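Long-range contacts in 401aa long hypothetical glucose-1-phosphate thymidylyltransferase (Sulfolobus tokodaii, PDB 2GGO), which probably acts as a bifunctional enzyme in the synthesis of UDP-N-acetylglucosamine and UDP-N-acetylgalactosamine, joining nucleotides to sugar 1-phosphates: residues K23-K31 and I215-L223; L163-I174 and L184-H195. All blocks are in the same frame, centred on the assembly; numbering follows the deposited sequence.

Interaction 1: K23-K31 and I215-L223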
loop_
_atom_site.group_PDB
_atom_site.type_symbol
_atom_site.label_atom_id
_atom_site.label_comp_id
_atom_site.label_asym_id
_atom_site.label_seq_id
_atom_site.Cartn_x
_atom_site.Cartn_y
_atom_site.Cartn_z
ATOM N N LYS A 23 5.941 -3.221 4.171
ATOM C CA LYS A 23 4.944 -2.549 3.298
ATOM C C LYS A 23 5.406 -2.159 1.912
ATOM O O LYS A 23 4.578 -1.986 1.026
ATOM C CB LYS A 23 4.312 -1.324 3.930
ATOM C CG LYS A 23 5.035 -0.858 5.158
ATOM C CD LYS A 23 5.320 0.649 5.071
ATOM C CE LYS A 23 6.355 1.069 6.147
ATOM N NZ LYS A 23 6.061 2.433 6.716
ATOM N N ALA A 24 6.722 -1.996 1.732
ATOM C CA ALA A 24 7.283 -1.563 0.444
ATOM C C ALA A 24 6.981 -2.600 -0.596
ATOM O O ALA A 24 6.999 -2.319 -1.797
ATOM C CB ALA A 24 8.800 -1.395 0.585
ATOM N N PHE A 25 6.689 -3.815 -0.140
ATOM C CA PHE A 25 6.417 -4.938 -1.069
ATOM C C PHE A 25 4.928 -5.283 -1.296
ATOM O O PHE A 25 4.629 -6.234 -1.951
ATOM C CB PHE A 25 7.251 -6.159 -0.690
ATOM C CG PHE A 25 8.702 -5.953 -0.930
ATOM C CD1 PHE A 25 9.227 -6.110 -2.223
ATOM C CD2 PHE A 25 9.532 -5.545 0.097
ATOM C CE1 PHE A 25 10.566 -5.875 -2.470
ATOM C CE2 PHE A 25 10.870 -5.295 -0.141
ATOM C CZ PHE A 25 11.390 -5.469 -1.430
ATOM N N VAL A 26 4.029 -4.498 -0.741
ATOM C CA VAL A 26 2.590 -4.599 -1.029
ATOM C C VAL A 26 2.428 -4.540 -2.548
ATOM O O VAL A 26 2.971 -3.599 -3.163
ATOM C CB VAL A 26 1.821 -3.442 -0.360
ATOM C CG1 VAL A 26 0.436 -3.236 -0.973
ATOM C CG2 VAL A 26 1.650 -3.697 1.098
ATOM N N PRO A 27 1.693 -5.532 -3.167
ATOM C CA PRO A 27 1.537 -5.469 -4.604
ATOM C C PRO A 27 0.433 -4.507 -5.070
ATOM O O PRO A 27 -0.607 -4.285 -4.404
ATOM C CB PRO A 27 1.249 -6.923 -5.006
ATOM C CG PRO A 27 0.627 -7.527 -3.858
ATOM C CD PRO A 27 0.974 -6.712 -2.624
ATOM N N ILE A 28 0.721 -3.879 -6.193
ATOM C CA ILE A 28 -0.239 -3.096 -6.912
ATOM C C ILE A 28 -0.234 -3.823 -8.234
ATOM O O ILE A 28 0.812 -3.877 -8.914
ATOM C CB ILE A 28 0.238 -1.651 -7.067
ATOM C CG1 ILE A 28 0.469 -1.042 -5.692
ATOM C CG2 ILE A 28 -0.791 -0.851 -7.867
ATOM C CD1 ILE A 28 1.487 0.014 -5.721
ATOM N N LEU A 29 -1.367 -4.439 -8.573
ATOM C CA LEU A 29 -1.426 -5.401 -9.660
ATOM C C LEU A 29 -0.260 -6.351 -9.465
ATOM O O LEU A 29 -0.019 -6.821 -8.350
ATOM C CB LEU A 29 -1.386 -4.692 -11.017
ATOM C CG LEU A 29 -2.491 -3.666 -11.257
ATOM C CD1 LEU A 29 -2.392 -3.021 -12.631
ATOM C CD2 LEU A 29 -3.890 -4.258 -11.052
ATOM N N SER A 30 0.536 -6.578 -10.492
ATOM C CA SER A 30 1.557 -7.587 -10.366
ATOM C C SER A 30 2.874 -7.201 -9.691
ATOM O O SER A 30 3.732 -8.067 -9.537
ATOM C CB SER A 30 1.871 -8.123 -11.748
ATOM O OG SER A 30 2.714 -7.218 -12.440
ATOM N N LYS A 31 3.095 -5.947 -9.292
ATOM C CA LYS A 31 4.427 -5.632 -8.753
ATOM C C LYS A 31 4.391 -4.842 -7.478
ATOM O O LYS A 31 3.423 -4.122 -7.231
ATOM C CB LYS A 31 5.393 -5.054 -9.826
ATOM C CG LYS A 31 5.053 -3.702 -10.389
ATOM C CD LYS A 31 5.676 -3.459 -11.770
ATOM C CE LYS A 31 5.363 -2.011 -12.211
ATOM N NZ LYS A 31 6.007 -1.531 -13.470
ATOM N N ILE A 215 -4.913 -0.573 0.165
ATOM C CA ILE A 215 -4.461 -1.548 -0.835
ATOM C C ILE A 215 -5.509 -1.784 -1.943
ATOM O O ILE A 215 -5.175 -1.970 -3.129
ATOM C CB ILE A 215 -4.042 -2.885 -0.152
ATOM C CG1 ILE A 215 -3.085 -2.620 1.013
ATOM C CG2 ILE A 215 -3.496 -3.881 -1.184
ATOM C CD1 ILE A 215 -2.387 -3.891 1.585
ATOM N N ILE A 216 -6.786 -1.781 -1.542
ATOM C CA ILE A 216 -7.882 -1.819 -2.521
ATOM C C ILE A 216 -7.912 -0.505 -3.339
ATOM O O ILE A 216 -7.870 -0.524 -4.535
ATOM C CB ILE A 216 -9.271 -2.158 -1.901
ATOM C CG1 ILE A 216 -9.179 -3.477 -1.085
ATOM C CG2 ILE A 216 -10.204 -2.445 -3.039
ATOM C CD1 ILE A 216 -10.315 -3.736 0.003
ATOM N N ASP A 217 -8.002 0.618 -2.669
ATOM C CA ASP A 217 -7.850 1.918 -3.302
ATOM C C ASP A 217 -6.776 1.912 -4.423
ATOM O O ASP A 217 -7.124 2.023 -5.617
ATOM C CB ASP A 217 -7.516 2.956 -2.217
ATOM C CG ASP A 217 -8.611 3.106 -1.207
ATOM O OD1 ASP A 217 -9.708 2.596 -1.488
ATOM O OD2 ASP A 217 -8.406 3.705 -0.117
ATOM N N VAL A 218 -5.494 1.736 -4.100
ATOM C CA VAL A 218 -4.499 1.881 -5.219
ATOM C C VAL A 218 -4.581 0.833 -6.318
ATOM O O VAL A 218 -4.237 1.063 -7.510
ATOM C CB VAL A 218 -3.016 2.035 -4.729
ATOM C CG1 VAL A 218 -2.910 3.215 -3.818
ATOM C CG2 VAL A 218 -2.619 0.814 -3.952
ATOM N N ASN A 219 -5.014 -0.364 -5.960
ATOM C CA ASN A 219 -5.027 -1.429 -6.954
ATOM C C ASN A 219 -6.174 -1.150 -7.869
ATOM O O ASN A 219 -6.086 -1.429 -9.066
ATOM C CB ASN A 219 -5.228 -2.785 -6.242
ATOM C CG ASN A 219 -3.981 -3.539 -6.064
ATOM O OD1 ASN A 219 -3.523 -4.210 -6.966
ATOM N ND2 ASN A 219 -3.406 -3.469 -4.880
ATOM N N LYS A 220 -7.242 -0.546 -7.332
ATOM C CA LYS A 220 -8.371 -0.152 -8.201
ATOM C C LYS A 220 -7.923 0.931 -9.160
ATOM O O LYS A 220 -8.033 0.791 -10.375
ATOM C CB LYS A 220 -9.540 0.339 -7.375
ATOM C CG LYS A 220 -10.397 -0.766 -6.749
ATOM C CD LYS A 220 -11.490 -0.130 -5.981
ATOM C CE LYS A 220 -12.598 0.347 -6.943
ATOM N NZ LYS A 220 -13.621 0.895 -6.045
ATOM N N TRP A 221 -7.332 1.988 -8.614
ATOM C CA TRP A 221 -6.735 3.014 -9.494
ATOM C C TRP A 221 -5.840 2.440 -10.609
ATOM O O TRP A 221 -6.019 2.708 -11.797
ATOM C CB TRP A 221 -5.966 4.043 -8.680
ATOM C CG TRP A 221 -5.651 5.225 -9.554
ATOM C CD1 TRP A 221 -6.452 6.312 -9.784
ATOM C CD2 TRP A 221 -4.482 5.401 -10.374
ATOM N NE1 TRP A 221 -5.838 7.162 -10.679
ATOM C CE2 TRP A 221 -4.634 6.623 -11.059
ATOM C CE3 TRP A 221 -3.313 4.657 -10.575
ATOM C CZ2 TRP A 221 -3.645 7.119 -11.924
ATOM C CZ3 TRP A 221 -2.363 5.126 -11.426
ATOM C CH2 TRP A 221 -2.526 6.350 -12.105
ATOM N N ALA A 222 -4.859 1.652 -10.228
ATOM C CA ALA A 222 -3.966 1.055 -11.185
ATOM C C ALA A 222 -4.637 0.221 -12.280
ATOM O O ALA A 222 -4.169 0.196 -13.430
ATOM C CB ALA A 222 -2.888 0.210 -10.438
ATOM N N LEU A 223 -5.673 -0.532 -11.897
ATOM C CA LEU A 223 -6.393 -1.378 -12.832
ATOM C C LEU A 223 -7.047 -0.464 -13.845
ATOM O O LEU A 223 -7.005 -0.718 -15.063
ATOM C CB LEU A 223 -7.436 -2.262 -12.095
ATOM C CG LEU A 223 -8.212 -3.204 -13.014
ATOM C CD1 LEU A 223 -7.294 -3.921 -14.002
ATOM C CD2 LEU A 223 -8.990 -4.187 -12.161
#
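N219 and L29 join helix 212-225 to a tight beta hairpin, strands 27-28 and 31-32, closed by a type II' turn from I28 to K31. The N219 carboxamide grips the hairpin backbone on both sides of I28, at P27 O and L29 N. Its ND2 donates to P27 O at 3.0 Å (N-H...O 158°), while OD1 accepts from L29 N at 2.7 Å, with the donor tilted 33° from the carbonyl plane. A third bond fixes the amide's rotation: ND2 also reaches I215 O, 2.9 Å away one helical turn back. With both acceptors of ND2 near the amide plane, the polar atoms of this buried side chain are used on both ends. Apolar contacts flank the amide. V26 has CG1 anti to its backbone nitrogen (chi1 162°), which brings that methyl to I215 CD1 at 3.9 Å. Further along the helix the I28 and V218 side chains meet obliquely, CG1 to CG2 at 4.0 Å, and L29, sliding past N219 in the opposite direction, lays CD1 beside A222 CB at 3.9 Å. V26 has its side chain about 9 Å from G11, a residue of the probable nucleotide-binding site. Packing is tightest where I28 CG2 presses on A222 CB at 3.5 Å.

Interaction 2: L163-I174 and L184-H195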
loop_
_atom_site.group_PDB
_atom_site.type_symbol
_atom_site.label_atom_id
_atom_site.label_comp_id
_atom_site.label_asym_id
_atom_site.label_seq_id
_atom_site.Cartn_x
_atom_site.Cartn_y
_atom_site.Cartn_z
ATOM N N LEU A 163 16.142 17.864 -0.849
ATOM C CA LEU A 163 16.755 18.587 0.252
ATOM C C LEU A 163 18.252 18.625 0.057
ATOM O O LEU A 163 18.860 17.649 -0.419
ATOM C CB LEU A 163 16.412 17.949 1.610
ATOM C CG LEU A 163 14.936 17.772 2.013
ATOM C CD1 LEU A 163 14.836 16.956 3.262
ATOM C CD2 LEU A 163 14.195 19.085 2.182
ATOM N N ASN A 164 18.824 19.781 0.392
ATOM C CA ASN A 164 20.277 19.960 0.391
ATOM C C ASN A 164 20.888 19.662 1.768
ATOM O O ASN A 164 20.178 19.659 2.780
ATOM C CB ASN A 164 20.627 21.357 -0.094
ATOM C CG ASN A 164 19.786 21.779 -1.271
ATOM O OD1 ASN A 164 19.718 21.087 -2.284
ATOM N ND2 ASN A 164 19.128 22.916 -1.140
ATOM N N SER A 165 22.189 19.396 1.801
ATOM C CA SER A 165 22.878 19.020 3.032
ATOM C C SER A 165 22.653 19.966 4.245
ATOM O O SER A 165 22.999 19.615 5.374
ATOM C CB SER A 165 24.370 18.823 2.746
ATOM O OG SER A 165 24.831 19.780 1.802
ATOM N N ASP A 166 22.062 21.144 4.020
ATOM C CA ASP A 166 21.640 22.044 5.111
ATOM C C ASP A 166 20.616 21.413 6.026
ATOM O O ASP A 166 20.382 21.915 7.122
ATOM C CB ASP A 166 20.979 23.308 4.577
ATOM C CG ASP A 166 21.695 23.881 3.401
ATOM O OD1 ASP A 166 22.936 23.713 3.346
ATOM O OD2 ASP A 166 21.009 24.487 2.538
ATOM N N ILE A 167 19.967 20.349 5.567
ATOM C CA ILE A 167 18.969 19.702 6.387
ATOM C C ILE A 167 19.571 19.149 7.692
ATOM O O ILE A 167 18.919 19.207 8.744
ATOM C CB ILE A 167 18.168 18.614 5.616
ATOM C CG1 ILE A 167 16.818 18.354 6.310
ATOM C CG2 ILE A 167 18.977 17.312 5.453
ATOM C CD1 ILE A 167 15.999 19.618 6.637
ATOM N N PHE A 168 20.811 18.652 7.626
ATOM C CA PHE A 168 21.457 18.009 8.781
ATOM C C PHE A 168 21.624 18.963 9.963
ATOM O O PHE A 168 21.404 18.589 11.115
ATOM C CB PHE A 168 22.790 17.387 8.376
ATOM C CG PHE A 168 22.671 16.384 7.264
ATOM C CD1 PHE A 168 22.097 15.131 7.494
ATOM C CD2 PHE A 168 23.128 16.690 5.977
ATOM C CE1 PHE A 168 21.984 14.196 6.456
ATOM C CE2 PHE A 168 23.019 15.765 4.931
ATOM C CZ PHE A 168 22.452 14.513 5.175
ATOM N N THR A 169 21.983 20.202 9.656
ATOM C CA THR A 169 22.076 21.259 10.646
ATOM C C THR A 169 20.831 21.341 11.546
ATOM O O THR A 169 20.943 21.227 12.773
ATOM C CB THR A 169 22.346 22.607 9.961
ATOM O OG1 THR A 169 23.559 22.508 9.209
ATOM C CG2 THR A 169 22.483 23.728 10.985
ATOM N N TYR A 170 19.658 21.515 10.938
ATOM C CA TYR A 170 18.405 21.679 11.688
ATOM C C TYR A 170 17.891 20.366 12.280
ATOM O O TYR A 170 16.980 20.375 13.107
ATOM C CB TYR A 170 17.317 22.337 10.823
ATOM C CG TYR A 170 17.760 23.618 10.167
ATOM C CD1 TYR A 170 18.532 23.592 9.005
ATOM C CD2 TYR A 170 17.420 24.855 10.706
ATOM C CE1 TYR A 170 18.965 24.767 8.389
ATOM C CE2 TYR A 170 17.843 26.046 10.096
ATOM C CZ TYR A 170 18.616 25.989 8.934
ATOM O OH TYR A 170 19.047 27.141 8.313
ATOM N N LEU A 171 18.475 19.247 11.856
ATOM C CA LEU A 171 18.099 17.930 12.374
ATOM C C LEU A 171 18.648 17.729 13.783
ATOM O O LEU A 171 18.046 17.028 14.608
ATOM C CB LEU A 171 18.609 16.812 11.455
ATOM C CG LEU A 171 17.700 16.189 10.386
ATOM C CD1 LEU A 171 18.527 15.352 9.401
ATOM C CD2 LEU A 171 16.577 15.348 11.011
ATOM N N ASP A 172 19.802 18.341 14.034
ATOM C CA ASP A 172 20.439 18.315 15.344
ATOM C C ASP A 172 19.798 19.352 16.252
ATOM O O ASP A 172 19.506 19.074 17.417
ATOM C CB ASP A 172 21.937 18.600 15.213
ATOM C CG ASP A 172 22.644 17.609 14.312
ATOM O OD1 ASP A 172 23.671 17.053 14.751
ATOM O OD2 ASP A 172 22.174 17.377 13.175
ATOM N N LYS A 173 19.580 20.546 15.701
ATOM C CA LYS A 173 18.976 21.657 16.434
ATOM C C LYS A 173 17.542 21.332 16.856
ATOM O O LYS A 173 17.047 21.875 17.845
ATOM C CB LYS A 173 19.032 22.960 15.622
ATOM C CG LYS A 173 20.445 23.378 15.177
ATOM C CD LYS A 173 20.637 24.897 15.164
ATOM C CE LYS A 173 19.683 25.620 14.203
ATOM N NZ LYS A 173 20.073 25.474 12.768
ATOM N N ILE A 174 16.893 20.435 16.111
ATOM C CA ILE A 174 15.540 19.966 16.440
ATOM C C ILE A 174 15.530 18.948 17.594
ATOM O O ILE A 174 16.160 17.882 17.517
ATOM C CB ILE A 174 14.746 19.483 15.153
ATOM C CG1 ILE A 174 13.744 20.560 14.691
ATOM C CG2 ILE A 174 14.063 18.113 15.334
ATOM C CD1 ILE A 174 12.686 20.992 15.729
ATOM N N LEU A 184 11.039 14.559 10.414
ATOM C CA LEU A 184 11.670 15.369 9.405
ATOM C C LEU A 184 11.050 16.751 9.430
ATOM O O LEU A 184 11.748 17.734 9.659
ATOM C CB LEU A 184 11.563 14.725 8.022
ATOM C CG LEU A 184 12.552 15.156 6.929
ATOM C CD1 LEU A 184 13.905 15.607 7.469
ATOM C CD2 LEU A 184 12.735 14.020 5.955
ATOM N N THR A 185 9.736 16.818 9.243
ATOM C CA THR A 185 9.018 18.094 9.147
ATOM C C THR A 185 9.456 19.184 10.145
ATOM O O THR A 185 9.454 20.366 9.803
ATOM C CB THR A 185 7.488 17.893 9.229
ATOM O OG1 THR A 185 7.174 16.968 10.278
ATOM C CG2 THR A 185 6.958 17.347 7.920
ATOM N N ASP A 186 9.829 18.786 11.363
ATOM C CA ASP A 186 10.305 19.713 12.396
ATOM C C ASP A 186 11.501 20.494 11.908
ATOM O O ASP A 186 11.519 21.724 11.988
ATOM C CB ASP A 186 10.711 18.949 13.653
ATOM C CG ASP A 186 9.524 18.485 14.475
ATOM O OD1 ASP A 186 8.419 19.060 14.320
ATOM O OD2 ASP A 186 9.711 17.540 15.282
ATOM N N ALA A 187 12.491 19.747 11.414
ATOM C CA ALA A 187 13.738 20.282 10.869
ATOM C C ALA A 187 13.510 21.136 9.621
ATOM O O ALA A 187 14.173 22.155 9.429
ATOM C CB ALA A 187 14.707 19.146 10.572
ATOM N N ILE A 188 12.572 20.715 8.779
ATOM C CA ILE A 188 12.199 21.467 7.579
ATOM C C ILE A 188 11.542 22.795 7.962
ATOM O O ILE A 188 11.591 23.769 7.195
ATOM C CB ILE A 188 11.261 20.636 6.627
ATOM C CG1 ILE A 188 12.060 19.551 5.885
ATOM C CG2 ILE A 188 10.523 21.545 5.633
ATOM C CD1 ILE A 188 11.211 18.571 5.090
ATOM N N ASN A 189 10.940 22.833 9.151
ATOM C CA ASN A 189 10.214 24.017 9.603
ATOM C C ASN A 189 11.080 25.170 10.104
ATOM O O ASN A 189 10.753 26.337 9.856
ATOM C CB ASN A 189 9.117 23.644 10.594
ATOM C CG ASN A 189 7.754 23.609 9.945
ATOM O OD1 ASN A 189 6.862 22.894 10.385
ATOM N ND2 ASN A 189 7.586 24.385 8.883
ATOM N N LEU A 190 12.182 24.841 10.779
ATOM C CA LEU A 190 13.211 25.827 11.126
ATOM C C LEU A 190 13.955 26.321 9.882
ATOM O O LEU A 190 14.200 27.518 9.734
ATOM C CB LEU A 190 14.241 25.261 12.119
ATOM C CG LEU A 190 14.022 24.083 13.077
ATOM C CD1 LEU A 190 15.376 23.773 13.712
ATOM C CD2 LEU A 190 12.924 24.316 14.139
ATOM N N MET A 191 14.318 25.387 9.004
ATOM C CA MET A 191 15.016 25.700 7.758
ATOM C C MET A 191 14.199 26.638 6.876
ATOM O O MET A 191 14.753 27.541 6.257
ATOM C CB MET A 191 15.378 24.415 7.000
ATOM C CG MET A 191 16.342 24.624 5.823
ATOM S SD MET A 191 16.645 23.166 4.790
ATOM C CE MET A 191 15.101 23.047 3.900
ATOM N N ALA A 192 12.883 26.428 6.839
ATOM C CA ALA A 192 11.966 27.262 6.052
ATOM C C ALA A 192 11.953 28.735 6.504
ATOM O O ALA A 192 11.510 29.622 5.758
ATOM C CB ALA A 192 10.543 26.672 6.066
ATOM N N LYS A 193 12.437 28.985 7.723
ATOM C CA LYS A 193 12.560 30.350 8.240
ATOM C C LYS A 193 13.788 31.064 7.675
ATOM O O LYS A 193 13.701 32.224 7.246
ATOM C CB LYS A 193 12.562 30.354 9.769
ATOM C CG LYS A 193 11.258 29.819 10.361
ATOM C CD LYS A 193 10.043 30.569 9.798
ATOM C CE LYS A 193 8.814 29.672 9.645
ATOM N NZ LYS A 193 7.783 30.336 8.763
ATOM N N ASP A 194 14.918 30.358 7.648
ATOM C CA ASP A 194 16.169 30.886 7.091
ATOM C C ASP A 194 16.182 30.689 5.573
ATOM O O ASP A 194 16.376 31.641 4.797
ATOM C CB ASP A 194 17.382 30.177 7.717
ATOM C CG ASP A 194 17.164 29.795 9.188
ATOM O OD1 ASP A 194 16.037 29.968 9.719
ATOM O OD2 ASP A 194 18.133 29.306 9.819
ATOM N N HIS A 195 15.964 29.438 5.164
ATOM C CA HIS A 195 16.030 29.060 3.765
ATOM C C HIS A 195 14.677 29.079 3.093
ATOM O O HIS A 195 13.632 28.802 3.709
ATOM C CB HIS A 195 16.665 27.686 3.606
ATOM C CG HIS A 195 18.113 27.654 3.965
ATOM N ND1 HIS A 195 18.554 27.416 5.249
ATOM C CD2 HIS A 195 19.221 27.837 3.211
ATOM C CE1 HIS A 195 19.875 27.451 5.271
ATOM N NE2 HIS A 195 20.304 27.700 4.045
#
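Knobs-into-holes packing joins helix 166-173 to helix 184-194, with Y170 seated among A187, L190, M191 and D194, and I167 among L184, A187, I188 and M191. The segment axes approach to 8.2 Å at 112°. Y170 lays one ring face on the second helix: M191 CB stands 3.8 Å from the ring centroid, only 11° off the normal, a CH-pi contact. M191 SD makes an oblique Met-aromatic contact with the same ring, and K173 NZ sits over the opposite face, offset toward the rim. At the ring's edge Y170 OH donates to D194 OD2 at 2.8 Å, meeting the carboxylate from above its plane (51° out of it). Replacing Y170 by an alanine is likely to leave D194 OD2 without its hydroxyl donor and to open a gap over M191. Within the nucleotidyltransferase domain, of the GT-A clan, the first helix comes soon after strand 155-164, whose L163 CD2 meets I188 CD1 at 4.2 Å. L184 N hydrogen-bonds to OG1 of T80, a residue that probably binds the sugar phosphate. I174 CD1 closes the far end, 3.5 Å from D186 CB and 3.7 Å from L190 CD2.

Overall arrangement
Interactions 1 and 2 both belong to the nucleotidyltransferase part of the chain, yet their centres are 33 Å apart and their nearest atoms about 13 Å, so neither touches the other. Along the chain, both segments of interaction 2 fall between those of interaction 1. The first is wholly buried and close to the middle of the chain, where L29 and L223 also meet Y264 of the hexapeptide-repeat part; the second is partly buried at the periphery. Chemistry follows place: the 23-31/215-223 contact relies on an asparagine bonded to backbone atoms, whereas 163-174/184-195 spreads twice the buried area, 750 against 377 Å², over interlocking side chains, with a tyrosine hydroxyl bonded to the exposed D194.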